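Local coordinates for protein elongin-C (Saccharomyces cerevisiae, PDB 5ZB2) that serves as the linker between cullin and substrate receptor in a CRL3 ubiquitin ligase, binds the repair protein Rad7 and plays a role in global genomic repair, at the interface of chains C and A and the interface of chains C and B. Coordinates in Å, arbitrary orientation; residue numbers count along the deposited sequence, not the author numbering. Chains: chain A/B, Elongin-C; chain C, DNA repair protein RAD7.

Contacts 1 and 2 lie about 46 Å apart, measured between the centres of their C-alpha atoms, at opposite ends of the long Rad7 helix 8-41. Contact 1 takes the last turn and the loop just beyond it, contact 2 the first turns. Both meet the start of Elongin-C helix 91-101, through A:Ser91 and A:Leu92 in contact 1 and B:Ser91, B:Leu92 and B:Leu95 in contact 2. Because the sites recur in every copy, each Elongin-C of the deposited two-plus-two assembly would touch one Rad7 through contact 1 and the other through contact 2. Rad7 is a known Elc1 partner, but this bridged form may belong to the crystal.

Contact 1: the interface of chains C and A. Residues chain C 41-43; chain A 88-92.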
loop_
_atom_site.group_PDB
_atom_site.type_symbol
_atom_site.label_atom_id
_atom_site.label_comp_id
_atom_site.label_asym_id
_atom_site.label_seq_id
_atom_site.Cartn_x
_atom_site.Cartn_y
_atom_site.Cartn_z
ATOM N N VAL C 41 25.327 4.733 6.392
ATOM C CA VAL C 41 25.975 5.341 5.230
ATOM C C VAL C 41 25.964 6.857 5.333
ATOM O O VAL C 41 26.883 7.527 4.846
ATOM C CB VAL C 41 25.295 4.860 3.930
ATOM C CG1 VAL C 41 25.686 5.736 2.744
ATOM C CG2 VAL C 41 25.668 3.413 3.644
ATOM N N LEU C 42 24.933 7.429 5.950
ATOM C CA LEU C 42 24.841 8.872 6.112
ATOM C C LEU C 42 25.566 9.365 7.358
ATOM O O LEU C 42 25.390 10.525 7.746
ATOM C CB LEU C 42 23.373 9.304 6.158
ATOM C CG LEU C 42 22.533 8.946 4.928
ATOM C CD1 LEU C 42 21.078 9.304 5.166
ATOM C CD2 LEU C 42 23.059 9.645 3.679
ATOM N N GLY C 43 26.377 8.513 7.985
ATOM C CA GLY C 43 27.099 8.869 9.188
ATOM C C GLY C 43 26.535 8.281 10.460
ATOM O O GLY C 43 27.121 8.486 11.530
ATOM N N THR A 88 29.002 12.708 2.261
ATOM C CA THR A 88 27.889 11.816 2.571
ATOM C C THR A 88 27.959 11.322 4.011
ATOM O O THR A 88 26.938 11.256 4.705
ATOM C CB THR A 88 27.884 10.634 1.599
ATOM O OG1 THR A 88 27.724 11.116 0.259
ATOM C CG2 THR A 88 26.756 9.658 1.923
ATOM N N GLU A 89 29.158 10.976 4.478
ATOM C CA GLU A 89 29.338 10.386 5.802
ATOM C C GLU A 89 28.991 11.334 6.948
ATOM O O GLU A 89 29.049 10.913 8.108
ATOM C CB GLU A 89 30.782 9.907 5.965
ATOM C CG GLU A 89 31.821 11.002 5.774
ATOM C CD GLU A 89 32.594 10.857 4.477
ATOM O OE1 GLU A 89 33.804 10.553 4.540
ATOM O OE2 GLU A 89 31.992 11.040 3.398
ATOM N N MET A 90 28.641 12.592 6.672
ATOM C CA MET A 90 28.272 13.536 7.724
ATOM C C MET A 90 27.012 14.320 7.369
ATOM O O MET A 90 26.773 15.391 7.939
ATOM C CB MET A 90 29.426 14.501 8.006
ATOM C CG MET A 90 29.738 15.445 6.854
ATOM S SD MET A 90 31.086 16.591 7.216
ATOM C CE MET A 90 32.450 15.460 7.480
ATOM N N SER A 91 26.198 13.808 6.443
ATOM C CA SER A 91 25.023 14.554 6.001
ATOM C C SER A 91 23.979 14.660 7.108
ATOM O O SER A 91 23.383 15.725 7.303
ATOM C CB SER A 91 24.426 13.903 4.753
ATOM O OG SER A 91 24.164 12.527 4.963
ATOM N N LEU A 92 23.746 13.574 7.848
ATOM C CA LEU A 92 22.746 13.610 8.911
ATOM C C LEU A 92 23.173 14.551 10.031
ATOM O O LEU A 92 22.442 15.481 10.392
ATOM C CB LEU A 92 22.497 12.202 9.458
ATOM C CG LEU A 92 21.612 11.276 8.620
ATOM C CD1 LEU A 92 21.510 9.906 9.275
ATOM C CD2 LEU A 92 20.220 11.862 8.414
#
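With its CG held beside the backbone N and anti to the carbonyl carbon (chi1 -59°), C:Leu42 turns its branched end towards A:Ser91, whose hydroxyl OG takes the crowded position between backbone N and carbonyl carbon (chi1 54°). That OG approaches both the stem and one methyl of the leucine, 3.3 Å from C:Leu42 CD2. It is also held from its own chain, donating to the carbonyl of A:Thr88 with OG to O at 3.1 Å and lying only slightly tilted from the carbonyl plane. The bond probably lowers the cost of placing the hydroxyl against hydrocarbon. A:Leu92 crosses C:Leu42 obliquely: A:Leu92 CG stands 3.6 Å from C:Leu42 CB, and A:Leu92 CD1 touches the same CB. On the other flank the methyl CG2 of A:Thr88 comes 4.1 Å from C:Leu42 CD2 and 3.6 Å from the carbonyl O of C:Val41. A branched aliphatic residue suits this seat, since CB and both methyls each find a partner. The backbone adds a weak, nearly straight hydrogen bond, A:Leu92 N to C:Leu42 O at 3.5 Å, in which an N-H of the first turn of helix 91-101 meets the chain that has just left helix 8-41. C:Gly43 follows with a positive phi of 105°, a backbone shape that glycine adopts readily and that probably helps the chain turn away from the helix. The contact thus seats the end of the long Rad7 helix against the 3-10 turn and helix start of Elongin-C, contributing to the Rad7-Elc1 complex.

Contact 2: the interface of chains C and B. Residues chain C 9, 12-13, 16; chain B 91-92, 95.
B:Ser91 OG, the hydroxyl oxygen at the start of helix 91-101, lies against the aliphatic stem of C:Ile16, 3.7 Å from its CG1; this is van der Waals packing, as the polar atom meets carbon. The serine CB touches the same CG1, so the isoleucine rests on the whole short side chain. In C:Ile16, chi1 of -66° turns CG1 towards the serine, and the extended chi2 of 169° carries CD1 on to two leucines. There the end methyl CD1 meets B:Leu92 CD2 at 3.7 Å and B:Leu95 CD2 at 3.8 Å, and the isoleucine side chain crosses each leucine side chain at about a right angle. One slender branch therefore reaches three residues of the Elongin-C helix, and isoleucine suits the task because CG1 and CD1 extend while branching at CB, with CG2 as the second substituent, restricts rotation of the stem. An alanine at C:Ile16 would end the side chain at CB, and the serine side chain and the CD2 methyls of B:Leu92 and B:Leu95 would probably lose their contact with this branch and face a gap. One turn earlier, C:Cys12 lies close to the backbone of the opposing helix: its CB is 3.8 Å from B:Leu95 CB, and its SG comes 3.7 Å from B:Leu95 N. A small side chain probably suits this place, where the helix backbones are close. B:Leu95, with CG anti to its backbone N (chi1 171°), spreads its two methyls along the Rad7 helix. CD1 reaches the backbone of C:Gln9, 4.0 Å from its CA. Both methyls lie near C:Ile13 CG1, and the two side chains slant across each other. This helix-to-helix packing joins the first turns of the Rad7 helix to a second Elongin-C in the deposited assembly, either as a bridging contact or as crystal packing, which the structure alone does not settle.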
loop_
_atom_site.group_PDB
_atom_site.type_symbol
_atom_site.label_atom_id
_atom_site.label_comp_id
_atom_site.label_asym_id
_atom_site.label_seq_id
_atom_site.Cartn_x
_atom_site.Cartn_y
_atom_site.Cartn_z
ATOM N N GLN C 9 -2.360 -31.734 -2.505
ATOM C CA GLN C 9 -2.145 -30.342 -2.890
ATOM C C GLN C 9 -2.391 -29.413 -1.708
ATOM O O GLN C 9 -1.578 -28.529 -1.414
ATOM C CB GLN C 9 -3.058 -29.975 -4.061
ATOM C CG GLN C 9 -2.821 -30.790 -5.317
ATOM C CD GLN C 9 -3.975 -30.689 -6.299
ATOM O OE1 GLN C 9 -4.758 -31.629 -6.452
ATOM N NE2 GLN C 9 -4.086 -29.550 -6.970
ATOM N N CYS C 12 0.501 -29.692 0.875
ATOM C CA CYS C 12 1.690 -28.953 0.467
ATOM C C CYS C 12 1.480 -27.451 0.624
ATOM O O CYS C 12 2.396 -26.729 1.034
ATOM C CB CYS C 12 2.052 -29.293 -0.978
ATOM S SG CYS C 12 2.619 -30.999 -1.234
ATOM N N ILE C 13 0.278 -26.965 0.308
ATOM C CA ILE C 13 0.002 -25.535 0.424
ATOM C C ILE C 13 0.076 -25.096 1.881
ATOM O O ILE C 13 0.602 -24.023 2.192
ATOM C CB ILE C 13 -1.362 -25.207 -0.214
ATOM C CG1 ILE C 13 -1.254 -25.340 -1.739
ATOM C CG2 ILE C 13 -1.831 -23.802 0.179
ATOM C CD1 ILE C 13 -2.567 -25.211 -2.477
ATOM N N ILE C 16 3.753 -24.900 2.757
ATOM C CA ILE C 16 4.334 -23.707 2.145
ATOM C C ILE C 16 3.915 -22.463 2.915
ATOM O O ILE C 16 4.750 -21.643 3.311
ATOM C CB ILE C 16 3.926 -23.616 0.664
ATOM C CG1 ILE C 16 4.540 -24.780 -0.122
ATOM C CG2 ILE C 16 4.359 -22.279 0.068
ATOM C CD1 ILE C 16 4.002 -24.933 -1.530
ATOM N N SER B 91 8.493 -29.087 -0.542
ATOM C CA SER B 91 7.087 -28.696 -0.538
ATOM C C SER B 91 6.655 -28.152 -1.897
ATOM O O SER B 91 5.564 -28.474 -2.379
ATOM C CB SER B 91 6.829 -27.668 0.563
ATOM O OG SER B 91 7.712 -26.567 0.460
ATOM N N LEU B 92 7.495 -27.333 -2.533
ATOM C CA LEU B 92 7.129 -26.768 -3.829
ATOM C C LEU B 92 7.034 -27.856 -4.892
ATOM O O LEU B 92 6.001 -28.008 -5.553
ATOM C CB LEU B 92 8.137 -25.695 -4.247
ATOM C CG LEU B 92 8.008 -24.322 -3.581
ATOM C CD1 LEU B 92 9.114 -23.393 -4.065
ATOM C CD2 LEU B 92 6.645 -23.694 -3.844
ATOM N N LEU B 95 4.114 -30.102 -4.474
ATOM C CA LEU B 95 2.853 -29.485 -4.874
ATOM C C LEU B 95 2.619 -29.658 -6.369
ATOM O O LEU B 95 1.517 -30.017 -6.800
ATOM C CB LEU B 95 2.845 -28.002 -4.496
ATOM C CG LEU B 95 1.678 -27.175 -5.049
ATOM C CD1 LEU B 95 0.333 -27.775 -4.650
ATOM C CD2 LEU B 95 1.783 -25.742 -4.568
#